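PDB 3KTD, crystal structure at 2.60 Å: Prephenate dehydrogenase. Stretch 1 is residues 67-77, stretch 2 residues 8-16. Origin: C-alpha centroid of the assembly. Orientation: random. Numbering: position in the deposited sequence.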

ATOM      1  N   ALA A  67     -39.782  20.509   9.630  1.00 37.85           N
ATOM      2  CA  ALA A  67     -41.196  20.119   9.686  1.00 37.61           C
ATOM      3  C   ALA A  67     -41.394  18.636   9.986  1.00 37.34           C
ATOM      4  O   ALA A  67     -42.354  18.281  10.660  1.00 37.35           O
ATOM      5  CB  ALA A  67     -41.900  20.483   8.386  1.00 37.36           C
ATOM      6  N   GLU A  68     -40.487  17.782   9.499  1.00 37.33           N
ATOM      7  CA  GLU A  68     -40.602  16.315   9.657  1.00 36.96           C
ATOM      8  C   GLU A  68     -39.702  15.707  10.749  1.00 36.14           C
ATOM      9  O   GLU A  68     -39.639  14.483  10.886  1.00 35.41           O
ATOM     10  CB  GLU A  68     -40.290  15.625   8.321  1.00 37.36           C
ATOM     11  CG  GLU A  68     -41.168  16.055   7.137  1.00 37.79           C
ATOM     12  CD  GLU A  68     -40.798  15.364   5.815  1.00 38.51           C
ATOM     13  OE1 GLU A  68     -39.879  14.509   5.792  1.00 40.83           O
ATOM     14  OE2 GLU A  68     -41.437  15.681   4.789  1.00 38.45           O
ATOM     15  N   ASP A  69     -39.038  16.553  11.535  1.00 36.02           N
ATOM     16  CA  ASP A  69     -38.042  16.109  12.527  1.00 36.27           C
ATOM     17  C   ASP A  69     -37.049  15.096  11.922  1.00 35.69           C
ATOM     18  O   ASP A  69     -36.776  14.047  12.512  1.00 36.25           O
ATOM     19  CB  ASP A  69     -38.706  15.521  13.783  1.00 35.97           C
ATOM     20  CG  ASP A  69     -37.698  15.270  14.925  1.00 38.75           C
ATOM     21  OD1 ASP A  69     -36.844  16.155  15.199  1.00 37.97           O
ATOM     22  OD2 ASP A  69     -37.759  14.184  15.549  1.00 39.43           O
ATOM     23  N   ALA A  70     -36.513  15.416  10.751  1.00 34.43           N
ATOM     24  CA  ALA A  70     -35.615  14.499  10.059  1.00 34.16           C
ATOM     25  C   ALA A  70     -34.247  14.465  10.704  1.00 33.95           C
ATOM     26  O   ALA A  70     -33.788  15.461  11.273  1.00 33.46           O
ATOM     27  CB  ALA A  70     -35.467  14.891   8.592  1.00 33.85           C
ATOM     28  N   LEU A  71     -33.599  13.309  10.610  1.00 33.85           N
ATOM     29  CA  LEU A  71     -32.209  13.198  11.013  1.00 33.92           C
ATOM     30  C   LEU A  71     -31.427  13.809   9.863  1.00 33.92           C
ATOM     31  O   LEU A  71     -31.579  13.377   8.729  1.00 33.69           O
ATOM     32  CB  LEU A  71     -31.826  11.742  11.220  1.00 33.81           C
ATOM     33  CG  LEU A  71     -30.351  11.469  11.506  1.00 33.97           C
ATOM     34  CD1 LEU A  71     -29.900  12.104  12.798  1.00 29.73           C
ATOM     35  CD2 LEU A  71     -30.125   9.961  11.524  1.00 37.10           C
ATOM     36  N   ILE A  72     -30.624  14.831  10.147  1.00 34.24           N
ATOM     37  CA  ILE A  72     -29.878  15.539   9.108  1.00 34.81           C
ATOM     38  C   ILE A  72     -28.443  15.021   9.018  1.00 35.81           C
ATOM     39  O   ILE A  72     -27.707  15.055  10.003  1.00 36.35           O
ATOM     40  CB  ILE A  72     -29.830  17.054   9.383  1.00 34.60           C
ATOM     41  CG1 ILE A  72     -31.241  17.635   9.475  1.00 35.70           C
ATOM     42  CG2 ILE A  72     -29.045  17.770   8.298  1.00 33.73           C
ATOM     43  CD1 ILE A  72     -31.276  19.145   9.670  1.00 34.58           C
ATOM     44  N   VAL A  73     -28.039  14.546   7.844  1.00 35.78           N
ATOM     45  CA  VAL A  73     -26.673  14.071   7.653  1.00 35.74           C
ATOM     46  C   VAL A  73     -25.872  15.146   6.927  1.00 35.76           C
ATOM     47  O   VAL A  73     -26.201  15.514   5.798  1.00 36.01           O
ATOM     48  CB  VAL A  73     -26.634  12.767   6.829  1.00 35.83           C
ATOM     49  CG1 VAL A  73     -25.194  12.370   6.534  1.00 35.11           C
ATOM     50  CG2 VAL A  73     -27.361  11.645   7.551  1.00 35.58           C
ATOM     51  N   LEU A  74     -24.836  15.669   7.571  1.00 35.44           N
ATOM     52  CA  LEU A  74     -23.986  16.654   6.914  1.00 35.06           C
ATOM     53  C   LEU A  74     -22.895  15.878   6.190  1.00 34.96           C
ATOM     54  O   LEU A  74     -21.862  15.548   6.768  1.00 34.16           O
ATOM     55  CB  LEU A  74     -23.411  17.664   7.910  1.00 34.91           C
ATOM     56  CG  LEU A  74     -24.419  18.327   8.858  1.00 34.05           C
ATOM     57  CD1 LEU A  74     -23.759  19.505   9.574  1.00 33.73           C
ATOM     58  CD2 LEU A  74     -25.664  18.785   8.131  1.00 30.67           C
ATOM     59  N   ALA A  75     -23.167  15.577   4.918  1.00 35.53           N
ATOM     60  CA  ALA A  75     -22.283  14.793   4.050  1.00 35.02           C
ATOM     61  C   ALA A  75     -21.434  15.718   3.184  1.00 35.05           C
ATOM     62  O   ALA A  75     -21.499  15.688   1.952  1.00 35.09           O
ATOM     63  CB  ALA A  75     -23.117  13.854   3.176  1.00 34.41           C
ATOM     64  N   VAL A  76     -20.632  16.537   3.849  1.00 35.58           N
ATOM     65  CA  VAL A  76     -19.775  17.507   3.183  1.00 36.08           C
ATOM     66  C   VAL A  76     -18.347  17.421   3.721  1.00 37.43           C
ATOM     67  O   VAL A  76     -18.103  16.764   4.737  1.00 37.67           O
ATOM     68  CB  VAL A  76     -20.339  18.921   3.371  1.00 35.66           C
ATOM     69  CG1 VAL A  76     -21.716  19.030   2.711  1.00 31.85           C
ATOM     70  CG2 VAL A  76     -20.412  19.270   4.846  1.00 35.13           C
ATOM     71  N   PRO A  77     -17.383  18.049   3.024  1.00 39.47           N
ATOM     72  CA  PRO A  77     -16.005  18.046   3.538  1.00 40.38           C
ATOM     73  C   PRO A  77     -15.840  18.963   4.745  1.00 41.14           C
ATOM     74  O   PRO A  77     -16.639  19.880   4.938  1.00 40.57           O
ATOM     75  CB  PRO A  77     -15.181  18.562   2.355  1.00 40.60           C
ATOM     76  CG  PRO A  77     -16.148  19.323   1.511  1.00 39.76           C
ATOM     77  CD  PRO A  77     -17.462  18.628   1.669  1.00 40.08           C
TER
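Stretch 2 8-16: SRPVCILGL

Stretch 2 lies beside stretch 1 as a neighbouring parallel β-strand. Residues 11-14 and 71-74 are both extended and run in the same direction; their axes approach to 4.6 Å and cross at -22°. The register pairs Leu-71 with Val-11, Ile-72 with Cys-12, Val-73 with Ile-13 and Leu-74 with Leu-14, with CA atoms 4.7 to 5.1 Å apart. The hydrogen bonds form the usual parallel ladder, in which one strand's residue reaches two residues of the other. Leu-71 N donates to Pro-10 O (3.0 Å), and Cys-12 N donates to Leu-71 O (2.7 Å). Val-73 then repeats the pattern, its N donating to Cys-12 O and its O accepting from Leu-14 N, both at 2.8 Å. Ala-75 N closes the series on Leu-14 O (2.8 Å). Pro-10, which has no amide hydrogen to give, serves through its carbonyl.

Side chains alternate between the two faces. On one, the branched residues Val-11, Ile-13 and Val-73 suit extended backbone, and Val-73 CG2 meets Val-11 CG1 at 3.9 Å. On the other, Leu-14 CD2 packs against Ile-72 CG2 (3.4 Å) and Leu-74 CD2 (3.7 Å), while the small Cys-12 brings its CB to 3.8 Å from Ala-70 CB.

Charge appears before the strands, where the chains are less buried. Arg-9 NE and Asp-69 OD2 form a salt bridge at 3.0 Å, although its hydrogen bond is weak; water 1 reinforces it, accepting from Arg-9 NH2 (2.9 Å) and donating to Asp-69 OD1 (2.8 Å). Beyond the strands, Gly-15 fits because a CB would clash with Ala-75 O and Val-76 CG1, and its backbone angles themselves call for glycine. The small Ala-75 points toward stretch 2, its CB 3.4 Å from Gly-15 O.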

ATOM      1  N   SER A   8     -36.585   5.693  13.064  1.00 41.30           N
ATOM      2  CA  SER A   8     -37.818   6.379  13.475  1.00 39.84           C
ATOM      3  C   SER A   8     -38.041   7.748  12.811  1.00 39.48           C
ATOM      4  O   SER A   8     -39.103   8.342  12.975  1.00 39.69           O
ATOM      5  CB  SER A   8     -37.817   6.577  14.988  1.00 39.13           C
ATOM      6  OG  SER A   8     -37.020   7.691  15.347  1.00 37.83           O
ATOM      7  N   ARG A   9     -37.038   8.260  12.099  1.00 38.92           N
ATOM      8  CA  ARG A   9     -37.137   9.555  11.430  1.00 38.36           C
ATOM      9  C   ARG A   9     -36.793   9.415   9.960  1.00 38.45           C
ATOM     10  O   ARG A   9     -36.011   8.540   9.590  1.00 39.05           O
ATOM     11  CB  ARG A   9     -36.142  10.545  12.026  1.00 37.74           C
ATOM     12  CG  ARG A   9     -36.361  10.921  13.464  1.00 38.42           C
ATOM     13  CD  ARG A   9     -35.181  11.747  13.962  1.00 39.92           C
ATOM     14  NE  ARG A   9     -35.427  12.391  15.253  1.00 40.52           N
ATOM     15  CZ  ARG A   9     -35.312  11.796  16.442  1.00 40.42           C
ATOM     16  NH1 ARG A   9     -34.961  10.515  16.544  1.00 40.46           N
ATOM     17  NH2 ARG A   9     -35.560  12.494  17.544  1.00 40.45           N
ATOM     18  N   PRO A  10     -37.366  10.285   9.110  1.00 38.24           N
ATOM     19  CA  PRO A  10     -36.891  10.329   7.726  1.00 38.01           C
ATOM     20  C   PRO A  10     -35.487  10.948   7.716  1.00 36.84           C
ATOM     21  O   PRO A  10     -35.227  11.870   8.501  1.00 36.69           O
ATOM     22  CB  PRO A  10     -37.904  11.245   7.035  1.00 38.41           C
ATOM     23  CG  PRO A  10     -38.435  12.115   8.135  1.00 38.04           C
ATOM     24  CD  PRO A  10     -38.455  11.250   9.355  1.00 38.07           C
ATOM     25  N   VAL A  11     -34.588  10.423   6.881  1.00 35.39           N
ATOM     26  CA  VAL A  11     -33.209  10.927   6.811  1.00 34.18           C
ATOM     27  C   VAL A  11     -33.116  12.053   5.784  1.00 33.20           C
ATOM     28  O   VAL A  11     -33.661  11.938   4.688  1.00 32.94           O
ATOM     29  CB  VAL A  11     -32.203   9.806   6.458  1.00 34.19           C
ATOM     30  CG1 VAL A  11     -30.813  10.373   6.266  1.00 34.41           C
ATOM     31  CG2 VAL A  11     -32.181   8.745   7.537  1.00 32.99           C
ATOM     32  N   CYS A  12     -32.425  13.132   6.150  1.00 32.52           N
ATOM     33  CA  CYS A  12     -32.231  14.301   5.278  1.00 32.18           C
ATOM     34  C   CYS A  12     -30.730  14.549   5.013  1.00 32.02           C
ATOM     35  O   CYS A  12     -30.025  15.086   5.875  1.00 31.62           O
ATOM     36  CB  CYS A  12     -32.875  15.531   5.919  1.00 31.75           C
ATOM     37  SG  CYS A  12     -32.691  17.077   5.005  1.00 32.65           S
ATOM     38  N   ILE A  13     -30.255  14.179   3.819  1.00 31.88           N
ATOM     39  CA  ILE A  13     -28.816  14.254   3.490  1.00 32.03           C
ATOM     40  C   ILE A  13     -28.411  15.581   2.831  1.00 32.36           C
ATOM     41  O   ILE A  13     -28.902  15.925   1.753  1.00 33.04           O
ATOM     42  CB  ILE A  13     -28.384  13.093   2.561  1.00 31.46           C
ATOM     43  CG1 ILE A  13     -28.760  11.741   3.164  1.00 30.76           C
ATOM     44  CG2 ILE A  13     -26.884  13.133   2.334  1.00 33.53           C
ATOM     45  CD1 ILE A  13     -28.639  10.587   2.218  1.00 26.81           C
ATOM     46  N   LEU A  14     -27.513  16.315   3.483  1.00 31.96           N
ATOM     47  CA  LEU A  14     -27.027  17.585   2.960  1.00 32.30           C
ATOM     48  C   LEU A  14     -25.656  17.349   2.327  1.00 33.13           C
ATOM     49  O   LEU A  14     -24.667  17.058   3.014  1.00 33.27           O
ATOM     50  CB  LEU A  14     -26.980  18.636   4.066  1.00 32.33           C
ATOM     51  CG  LEU A  14     -28.272  19.427   4.345  1.00 33.82           C
ATOM     52  CD1 LEU A  14     -29.554  18.654   4.035  1.00 32.27           C
ATOM     53  CD2 LEU A  14     -28.278  19.933   5.792  1.00 33.19           C
ATOM     54  N   GLY A  15     -25.608  17.467   1.005  1.00 33.69           N
ATOM     55  CA  GLY A  15     -24.423  17.116   0.241  1.00 34.55           C
ATOM     56  C   GLY A  15     -24.636  15.717  -0.303  1.00 35.19           C
ATOM     57  O   GLY A  15     -24.864  14.776   0.470  1.00 35.52           O
ATOM     58  N   LEU A  16     -24.576  15.585  -1.631  1.00 35.40           N
ATOM     59  CA  LEU A  16     -24.828  14.313  -2.301  1.00 35.42           C
ATOM     60  C   LEU A  16     -23.693  13.897  -3.222  1.00 35.75           C
ATOM     61  O   LEU A  16     -23.890  13.721  -4.425  1.00 36.15           O
ATOM     62  CB  LEU A  16     -26.157  14.372  -3.066  1.00 35.14           C
ATOM     63  CG  LEU A  16     -27.377  14.506  -2.151  1.00 35.26           C
ATOM     64  CD1 LEU A  16     -28.674  14.731  -2.934  1.00 34.83           C
ATOM     65  CD2 LEU A  16     -27.479  13.277  -1.256  1.00 32.96           C
TER
HETATM   66  O   HOH W   1     -35.906  15.365  17.693  1.00 23.68           O
HETATM   67  O   HOH W   2     -34.427  15.354  14.263  1.00 31.54           O